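Local coordinates for sulfonate ABC transporter, periplasmic sulfonate-binding protein SsuA (Methylobacillus flagellatus, PDB 3UIF), which probably binds sulfonates in the periplasm and hands them to an ABC transporter for uptake into the cell, at residues 33-38 with 46-51; 101-106 with 112-117; 122-125 with 130-133. All coordinates share one frame; numbering follows the deposited sequence.

Contact 1 of 3, residues 33-38 with 46-51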
loop_
_atom_site.group_PDB
_atom_site.type_symbol
_atom_site.label_atom_id
_atom_site.label_comp_id
_atom_site.label_asym_id
_atom_site.label_seq_id
_atom_site.Cartn_x
_atom_site.Cartn_y
_atom_site.Cartn_z
ATOM N N GLY A 33 15.219 3.703 -10.740
ATOM C CA GLY A 33 16.450 3.036 -10.314
ATOM C C GLY A 33 17.132 2.247 -11.412
ATOM O O GLY A 33 16.954 2.534 -12.597
ATOM N N ALA A 34 17.907 1.245 -11.002
ATOM C CA ALA A 34 18.702 0.408 -11.897
ATOM C C ALA A 34 17.910 -0.772 -12.474
ATOM O O ALA A 34 18.433 -1.538 -13.309
ATOM C CB ALA A 34 19.927 -0.099 -11.151
ATOM N N PHE A 35 16.654 -0.901 -12.022
ATOM C CA PHE A 35 15.737 -1.972 -12.419
ATOM C C PHE A 35 15.547 -2.153 -13.935
ATOM O O PHE A 35 15.705 -3.275 -14.420
ATOM C CB PHE A 35 14.400 -1.749 -11.702
ATOM C CG PHE A 35 13.328 -2.787 -11.977
ATOM C CD1 PHE A 35 13.152 -3.865 -11.120
ATOM C CD2 PHE A 35 12.425 -2.626 -13.037
ATOM C CE1 PHE A 35 12.128 -4.785 -11.336
ATOM C CE2 PHE A 35 11.403 -3.543 -13.257
ATOM C CZ PHE A 35 11.250 -4.626 -12.402
ATOM N N PRO A 36 15.181 -1.072 -14.685
ATOM C CA PRO A 36 14.994 -1.280 -16.135
ATOM C C PRO A 36 16.248 -1.822 -16.786
ATOM O O PRO A 36 16.188 -2.848 -17.471
ATOM C CB PRO A 36 14.692 0.122 -16.665
ATOM C CG PRO A 36 14.088 0.837 -15.506
ATOM C CD PRO A 36 14.803 0.303 -14.290
ATOM N N GLU A 37 17.379 -1.161 -16.519
ATOM C CA GLU A 37 18.664 -1.531 -17.102
ATOM C C GLU A 37 19.107 -2.961 -16.786
ATOM O O GLU A 37 19.577 -3.666 -17.677
ATOM C CB GLU A 37 19.737 -0.514 -16.725
ATOM C CG GLU A 37 21.152 -0.874 -17.182
ATOM C CD GLU A 37 21.288 -1.154 -18.692
ATOM O OE1 GLU A 37 20.428 -0.720 -19.503
ATOM O OE2 GLU A 37 22.281 -1.820 -19.077
ATOM N N GLU A 38 18.939 -3.392 -15.542
ATOM C CA GLU A 38 19.306 -4.753 -15.130
ATOM C C GLU A 38 18.472 -5.835 -15.808
ATOM O O GLU A 38 18.973 -6.940 -16.107
ATOM C CB GLU A 38 19.198 -4.902 -13.616
ATOM C CG GLU A 38 20.330 -4.221 -12.846
ATOM C CD GLU A 38 20.230 -4.450 -11.351
ATOM O OE1 GLU A 38 19.106 -4.760 -10.866
ATOM O OE2 GLU A 38 21.271 -4.330 -10.660
ATOM N N VAL A 46 11.306 -3.758 -20.088
ATOM C CA VAL A 46 10.157 -3.326 -19.324
ATOM C C VAL A 46 9.510 -2.152 -20.033
ATOM O O VAL A 46 10.197 -1.270 -20.543
ATOM C CB VAL A 46 10.507 -2.993 -17.854
ATOM C CG1 VAL A 46 11.872 -2.322 -17.767
ATOM C CG2 VAL A 46 9.425 -2.128 -17.196
ATOM N N GLU A 47 8.184 -2.186 -20.098
ATOM C CA GLU A 47 7.403 -1.080 -20.602
ATOM C C GLU A 47 6.403 -0.626 -19.554
ATOM O O GLU A 47 5.632 -1.422 -19.024
ATOM C CB GLU A 47 6.672 -1.489 -21.864
ATOM C CG GLU A 47 7.462 -1.251 -23.129
ATOM C CD GLU A 47 6.620 -1.502 -24.359
ATOM O OE1 GLU A 47 5.380 -1.313 -24.254
ATOM O OE2 GLU A 47 7.197 -1.882 -25.415
ATOM N N TRP A 48 6.410 0.659 -19.254
ATOM C CA TRP A 48 5.581 1.150 -18.178
ATOM C C TRP A 48 4.225 1.508 -18.679
ATOM O O TRP A 48 4.087 2.054 -19.764
ATOM C CB TRP A 48 6.232 2.328 -17.501
ATOM C CG TRP A 48 7.585 2.002 -16.935
ATOM C CD1 TRP A 48 8.822 2.443 -17.394
ATOM C CD2 TRP A 48 7.890 1.137 -15.780
ATOM N NE1 TRP A 48 9.838 1.943 -16.624
ATOM C CE2 TRP A 48 9.355 1.152 -15.637
ATOM C CE3 TRP A 48 7.125 0.389 -14.875
ATOM C CZ2 TRP A 48 10.007 0.449 -14.627
ATOM C CZ3 TRP A 48 7.791 -0.317 -13.861
ATOM C CH2 TRP A 48 9.200 -0.285 -13.740
ATOM N N VAL A 49 3.209 1.149 -17.903
ATOM C CA VAL A 49 1.845 1.568 -18.170
ATOM C C VAL A 49 1.398 2.397 -16.959
ATOM O O VAL A 49 0.794 1.880 -16.029
ATOM C CB VAL A 49 0.904 0.365 -18.447
ATOM C CG1 VAL A 49 -0.484 0.844 -18.847
ATOM C CG2 VAL A 49 1.481 -0.541 -19.537
ATOM N N PRO A 50 1.728 3.692 -16.961
ATOM C CA PRO A 50 1.284 4.571 -15.892
ATOM C C PRO A 50 -0.246 4.719 -15.888
ATOM O O PRO A 50 -0.876 4.817 -16.941
ATOM C CB PRO A 50 1.943 5.904 -16.260
ATOM C CG PRO A 50 2.046 5.857 -17.748
ATOM C CD PRO A 50 2.411 4.435 -18.038
ATOM N N ALA A 51 -0.834 4.718 -14.706
ATOM C CA ALA A 51 -2.271 4.852 -14.581
ATOM C C ALA A 51 -2.594 5.924 -13.560
ATOM O O ALA A 51 -2.125 5.860 -12.428
ATOM C CB ALA A 51 -2.886 3.528 -14.167
#
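Pro-36, in the first turn of helix 35-41, and Val-46, on strand 44-51, pack together where the helix meets the mixed sheet of a periplasmic binding-protein fold. Methyl CG1 of Val-46 lies 3.7 Å from Pro-36 CA and 3.9 Å from Pro-36 CB; flanked by both backbone N and carbonyl carbon (chi1 37°), it is the branch that meets the helix. Trp-48 meets the helix with the far end of its six-membered ring: CH2 is 4.0 Å from Phe-35 CE2, the two rings being set obliquely, while Pro-36 CG comes to the indole edge, near its plane, 4.2 Å from Trp-48 CZ2. Further out, Ile-10 of strand 6-17 touches both Val-46 and Trp-48, and backbone bonds from Glu-47 and Val-49 hold strand 44-51 to the same neighbour. Val-30 of helix 26-32 touches the side chains of both Phe-35 and Trp-48, and Ala-224, Tyr-225 and Ser-228 of helix 215-233 pack on Phe-35. Within strand 44-51 itself the indole is backed by the other branch of Val-46, in a CH-pi type of contact: CG2 sits over the centre of one face of Trp-48, 3.6 Å above its plane.

Contact 2 of 3, residues 101-106 with 112-117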
loop_
_atom_site.group_PDB
_atom_site.type_symbol
_atom_site.label_atom_id
_atom_site.label_comp_id
_atom_site.label_asym_id
_atom_site.label_seq_id
_atom_site.Cartn_x
_atom_site.Cartn_y
_atom_site.Cartn_z
ATOM N N SER A 101 -2.337 4.666 9.302
ATOM C CA SER A 101 -3.553 5.464 9.339
ATOM C C SER A 101 -3.611 6.222 10.634
ATOM O O SER A 101 -2.910 5.881 11.580
ATOM C CB SER A 101 -4.788 4.604 9.169
ATOM O OG SER A 101 -4.725 3.926 7.938
ATOM N N TYR A 102 -4.445 7.253 10.668
ATOM C CA TYR A 102 -4.402 8.257 11.730
ATOM C C TYR A 102 -5.805 8.746 12.062
ATOM O O TYR A 102 -6.617 8.973 11.157
ATOM C CB TYR A 102 -3.556 9.457 11.269
ATOM C CG TYR A 102 -2.141 9.122 10.851
ATOM C CD1 TYR A 102 -1.840 8.698 9.554
ATOM C CD2 TYR A 102 -1.100 9.227 11.757
ATOM C CE1 TYR A 102 -0.550 8.384 9.184
ATOM C CE2 TYR A 102 0.203 8.914 11.400
ATOM C CZ TYR A 102 0.473 8.502 10.114
ATOM O OH TYR A 102 1.775 8.225 9.804
ATOM N N LEU A 103 -6.081 8.918 13.351
ATOM C CA LEU A 103 -7.298 9.592 13.809
ATOM C C LEU A 103 -6.929 10.983 14.271
ATOM O O LEU A 103 -6.048 11.163 15.121
ATOM C CB LEU A 103 -7.981 8.816 14.932
ATOM C CG LEU A 103 -9.374 9.267 15.393
ATOM C CD1 LEU A 103 -10.426 9.199 14.291
ATOM C CD2 LEU A 103 -9.818 8.440 16.589
ATOM N N VAL A 104 -7.612 11.962 13.685
ATOM C CA VAL A 104 -7.352 13.376 13.897
ATOM C C VAL A 104 -8.616 13.986 14.445
ATOM O O VAL A 104 -9.704 13.698 13.955
ATOM C CB VAL A 104 -7.065 14.087 12.564
ATOM C CG1 VAL A 104 -6.329 15.390 12.793
ATOM C CG2 VAL A 104 -6.301 13.168 11.601
ATOM N N VAL A 105 -8.462 14.822 15.463
ATOM C CA VAL A 105 -9.563 15.599 16.037
ATOM C C VAL A 105 -9.226 17.092 15.965
ATOM O O VAL A 105 -8.055 17.443 15.860
ATOM C CB VAL A 105 -9.899 15.178 17.499
ATOM C CG1 VAL A 105 -10.491 13.776 17.534
ATOM C CG2 VAL A 105 -8.691 15.302 18.427
ATOM N N PRO A 106 -10.248 17.974 16.014
ATOM C CA PRO A 106 -9.930 19.409 15.972
ATOM C C PRO A 106 -8.930 19.760 17.062
ATOM O O PRO A 106 -8.849 19.057 18.075
ATOM C CB PRO A 106 -11.280 20.079 16.242
ATOM C CG PRO A 106 -12.279 19.100 15.733
ATOM C CD PRO A 106 -11.706 17.744 16.064
ATOM N N LYS A 112 -9.696 11.811 23.359
ATOM C CA LYS A 112 -8.361 11.204 23.547
ATOM C C LYS A 112 -8.197 9.833 22.868
ATOM O O LYS A 112 -7.081 9.414 22.558
ATOM C CB LYS A 112 -8.016 11.100 25.041
ATOM C CG LYS A 112 -7.485 12.395 25.657
ATOM C CD LYS A 112 -7.530 12.361 27.184
ATOM C CE LYS A 112 -6.448 11.460 27.773
ATOM N NZ LYS A 112 -6.647 11.281 29.241
ATOM N N SER A 113 -9.312 9.136 22.662
ATOM C CA SER A 113 -9.325 7.864 21.933
ATOM C C SER A 113 -10.688 7.711 21.259
ATOM O O SER A 113 -11.632 8.415 21.613
ATOM C CB SER A 113 -9.048 6.680 22.871
ATOM O OG SER A 113 -10.255 6.214 23.460
ATOM N N ILE A 114 -10.786 6.794 20.303
ATOM C CA ILE A 114 -11.993 6.647 19.482
ATOM C C ILE A 114 -13.278 6.544 20.314
ATOM O O ILE A 114 -14.335 6.998 19.882
ATOM C CB ILE A 114 -11.873 5.466 18.475
ATOM C CG1 ILE A 114 -13.139 5.311 17.620
ATOM C CG2 ILE A 114 -11.556 4.160 19.185
ATOM C CD1 ILE A 114 -13.285 6.340 16.517
ATOM N N LYS A 115 -13.158 5.972 21.513
ATOM C CA LYS A 115 -14.283 5.826 22.438
ATOM C C LYS A 115 -15.033 7.144 22.588
ATOM O O LYS A 115 -16.261 7.172 22.527
ATOM C CB LYS A 115 -13.809 5.313 23.810
ATOM C CG LYS A 115 -13.340 3.860 23.817
ATOM C CD LYS A 115 -13.090 3.303 25.219
ATOM C CE LYS A 115 -11.872 3.929 25.896
ATOM N NZ LYS A 115 -10.594 3.629 25.188
ATOM N N ASP A 116 -14.276 8.232 22.736
ATOM C CA ASP A 116 -14.828 9.562 22.989
ATOM C C ASP A 116 -15.620 10.124 21.812
ATOM O O ASP A 116 -16.274 11.160 21.925
ATOM C CB ASP A 116 -13.702 10.530 23.358
ATOM C CG ASP A 116 -12.980 10.132 24.641
ATOM O OD1 ASP A 116 -13.657 9.640 25.579
ATOM O OD2 ASP A 116 -11.739 10.319 24.721
ATOM N N LEU A 117 -15.569 9.442 20.682
ATOM C CA LEU A 117 -16.202 9.968 19.492
ATOM C C LEU A 117 -17.517 9.280 19.213
ATOM O O LEU A 117 -18.122 9.489 18.153
ATOM C CB LEU A 117 -15.259 9.866 18.291
ATOM C CG LEU A 117 -13.989 10.698 18.453
ATOM C CD1 LEU A 117 -13.055 10.465 17.278
ATOM C CD2 LEU A 117 -14.323 12.181 18.620
#
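Leu-103 on strand 102-106 and Leu-117 at the end of the 3-10 segment 114-117 meet tip to tip, and this apolar packing carries the contact. Leu-117 CD1 lies 3.9 Å from Leu-103 CD2 and 4.2 Å from Leu-103 CD1, so one methyl faces both branches of its partner. With CG of Leu-103 anti to the backbone N (chi1 -171°), its CD2 also comes up against the start of the 3-10 turn, 4.0 Å from Ile-114 CA and 4.1 Å from Ile-114 CD1. Val-105, two residues along the strand, adds CG1 at 4.2 Å from Leu-117 CD1, the two side chains crossing at a slant. All four residues are buried, and no hydrogen bond joins the two segments.

Polar bonds instead shape the segment 112-117 from within. Asp-116 OD2 accepts a hydrogen bond from the backbone N of Lys-112 at 2.9 Å through its anti lone pair, with a nearly straight N-H...O angle of 165°; a weak second bond comes from Ser-113 N. Two backbone bonds, Asp-116 N to Ser-113 O and Leu-117 N to Ile-114 O, wind the turn. Lys-115 NZ bonds to Ser-113 OG at 3.1 Å and forms a salt bridge with Glu-141.

The turn thus packs on one face of the five-stranded sheet: Ile-114 also touches Leu-137 and Leu-138 of helix 130-140, Ile-188 of strand 185-190 borders Leu-103 and Val-105, and Val-104, pointing away from the turn, meets helix 176-181.

Contact 3 of 3, residues 122-125 with 130-133. With SO4 (sulfate ion), chain B.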
loop_
_atom_site.group_PDB
_atom_site.type_symbol
_atom_site.label_atom_id
_atom_site.label_comp_id
_atom_site.label_asym_id
_atom_site.label_seq_id
_atom_site.Cartn_x
_atom_site.Cartn_y
_atom_site.Cartn_z
ATOM N N ILE A 122 -17.546 11.493 12.057
ATOM C CA ILE A 122 -16.186 11.191 11.601
ATOM C C ILE A 122 -16.122 11.118 10.071
ATOM O O ILE A 122 -16.809 10.298 9.440
ATOM C CB ILE A 122 -15.588 9.918 12.261
ATOM C CG1 ILE A 122 -15.597 10.044 13.791
ATOM C CG2 ILE A 122 -14.156 9.678 11.785
ATOM C CD1 ILE A 122 -15.521 8.728 14.527
ATOM N N ALA A 123 -15.295 12.001 9.504
ATOM C CA ALA A 123 -15.016 12.055 8.070
ATOM C C ALA A 123 -14.098 10.905 7.676
ATOM O O ALA A 123 -12.975 10.788 8.181
ATOM C CB ALA A 123 -14.389 13.398 7.704
ATOM N N LEU A 124 -14.586 10.039 6.793
ATOM C CA LEU A 124 -13.809 8.884 6.346
ATOM C C LEU A 124 -14.132 8.542 4.902
ATOM O O LEU A 124 -15.303 8.408 4.537
ATOM C CB LEU A 124 -14.087 7.675 7.241
ATOM C CG LEU A 124 -13.727 6.275 6.726
ATOM C CD1 LEU A 124 -12.220 6.025 6.702
ATOM C CD2 LEU A 124 -14.447 5.211 7.549
ATOM N N HIS A 125 -13.096 8.385 4.080
ATOM C CA HIS A 125 -13.334 8.028 2.687
ATOM C C HIS A 125 -13.662 6.573 2.515
ATOM O O HIS A 125 -12.772 5.734 2.395
ATOM C CB HIS A 125 -12.178 8.436 1.785
ATOM C CG HIS A 125 -12.584 8.607 0.340
ATOM N ND1 HIS A 125 -11.697 8.611 -0.672
ATOM C CD2 HIS A 125 -13.842 8.762 -0.238
ATOM C CE1 HIS A 125 -12.352 8.769 -1.834
ATOM N NE2 HIS A 125 -13.663 8.865 -1.566
ATOM N N TRP A 130 -7.741 2.198 3.930
ATOM C CA TRP A 130 -7.644 2.561 5.337
ATOM C C TRP A 130 -8.920 2.386 6.118
ATOM O O TRP A 130 -8.915 2.508 7.349
ATOM C CB TRP A 130 -7.068 3.954 5.531
ATOM C CG TRP A 130 -7.724 5.035 4.732
ATOM C CD1 TRP A 130 -8.723 5.905 5.141
ATOM C CD2 TRP A 130 -7.414 5.428 3.358
ATOM N NE1 TRP A 130 -9.049 6.783 4.142
ATOM C CE2 TRP A 130 -8.300 6.552 3.045
ATOM C CE3 TRP A 130 -6.521 4.980 2.386
ATOM C CZ2 TRP A 130 -8.280 7.180 1.805
ATOM C CZ3 TRP A 130 -6.507 5.627 1.142
ATOM C CH2 TRP A 130 -7.370 6.691 0.856
ATOM N N GLU A 131 -10.021 2.096 5.425
ATOM C CA GLU A 131 -11.292 1.809 6.098
ATOM C C GLU A 131 -11.177 0.520 6.916
ATOM O O GLU A 131 -11.801 0.379 7.965
ATOM C CB GLU A 131 -12.450 1.714 5.104
ATOM C CG GLU A 131 -13.810 1.604 5.789
ATOM C CD GLU A 131 -14.989 1.485 4.831
ATOM O OE1 GLU A 131 -14.891 0.766 3.808
ATOM O OE2 GLU A 131 -16.033 2.112 5.115
ATOM N N LEU A 132 -10.352 -0.401 6.432
ATOM C CA LEU A 132 -10.061 -1.641 7.143
ATOM C C LEU A 132 -9.414 -1.376 8.510
ATOM O O LEU A 132 -9.837 -1.934 9.520
ATOM C CB LEU A 132 -9.189 -2.551 6.277
ATOM C CG LEU A 132 -8.661 -3.811 6.947
ATOM C CD1 LEU A 132 -9.785 -4.719 7.452
ATOM C CD2 LEU A 132 -7.734 -4.548 5.995
ATOM N N ALA A 133 -8.405 -0.510 8.528
ATOM C CA ALA A 133 -7.781 -0.086 9.778
ATOM C C ALA A 133 -8.794 0.563 10.716
ATOM O O ALA A 133 -8.755 0.352 11.927
ATOM C CB ALA A 133 -6.618 0.854 9.514
HETATM S S SO4 B . -8.646 9.209 -2.314
HETATM O O1 SO4 B . -7.452 10.103 -2.221
HETATM O O2 SO4 B . -8.170 7.913 -2.886
HETATM O O3 SO4 B . -9.284 9.004 -0.984
HETATM O O4 SO4 B . -9.723 9.822 -3.140
HETATM O O HOH W 1 -10.343 9.376 4.591
#
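A sulfate ion, probably from the crystallisation liquor, lies at the edges of two rings, those of His-125 and Trp-130. The imidazole donates from ND1 to sulfate O3 at 2.5 Å, a very short distance to be read with caution at this resolution, with an N-H...O angle of 148°. The same O3 lies in the plane of the indole at its edge, 3.5 Å from Trp-130 CZ2, and Arg-128 NE supplies a further hydrogen bond to the anion. The positive charge of Arg-128 would probably favour an anion here.

A water ties the two segments together. It accepts from His-125 N at 3.0 Å and from Trp-130 NE1 at 2.9 Å, linking the backbone of His-125 to the indole and so satisfying both N-H groups.

The remaining contacts are apolar. Leu-124 and Trp-130 run alongside each other in opposite senses, bringing Leu-124 CD1 to 3.8 Å from Trp-130 CD1. The indole is directed there by a chi1 of 51°, which tucks CG back over the main chain, with N to one side and the carbonyl carbon to the other. His-125 CB lies 4.1 Å from Trp-130 CZ2. The other Leu-124 branch, CD2, meets Glu-131 CG at 4.1 Å, the side chains lying roughly perpendicular. The extended Glu-131 chain carries its carboxylate onward to Tyr-288 OH and Gly-127 N, both bonded to OE1.

Strand 121-124, helix 130-140 and strand 149-151 form a beta-alpha-beta unit, and this contact spans its first connection. An anion held by the strand-to-helix loop and the residues flanking it is consistent with the substrate site of a sulfonate-binding protein, although the sulfate alone does not establish that role.

Overall arrangement
From the N terminus, contact 1 closes first: the chain leaves helix 35-41, turns, and returns on strand 44-51, tying that helix to the mixed sheet that includes strands 6-17 and 44-51. Contact 2 then closes the loop after strand 102-106, and contact 3 the loop from strand 121-124 to helix 130-140. The three follow in series, with neither nesting nor crossing. Contact 1 lies across the chain's centre from the other two, its centre about 40 Å from that of contact 2. Contacts 2 and 3 share the five-stranded sheet and touch: Ile-122 CD1 packs on Ile-114 CD1 at 3.8 Å and on Leu-117, while Ser-101 rests against Trp-130 and Ala-133.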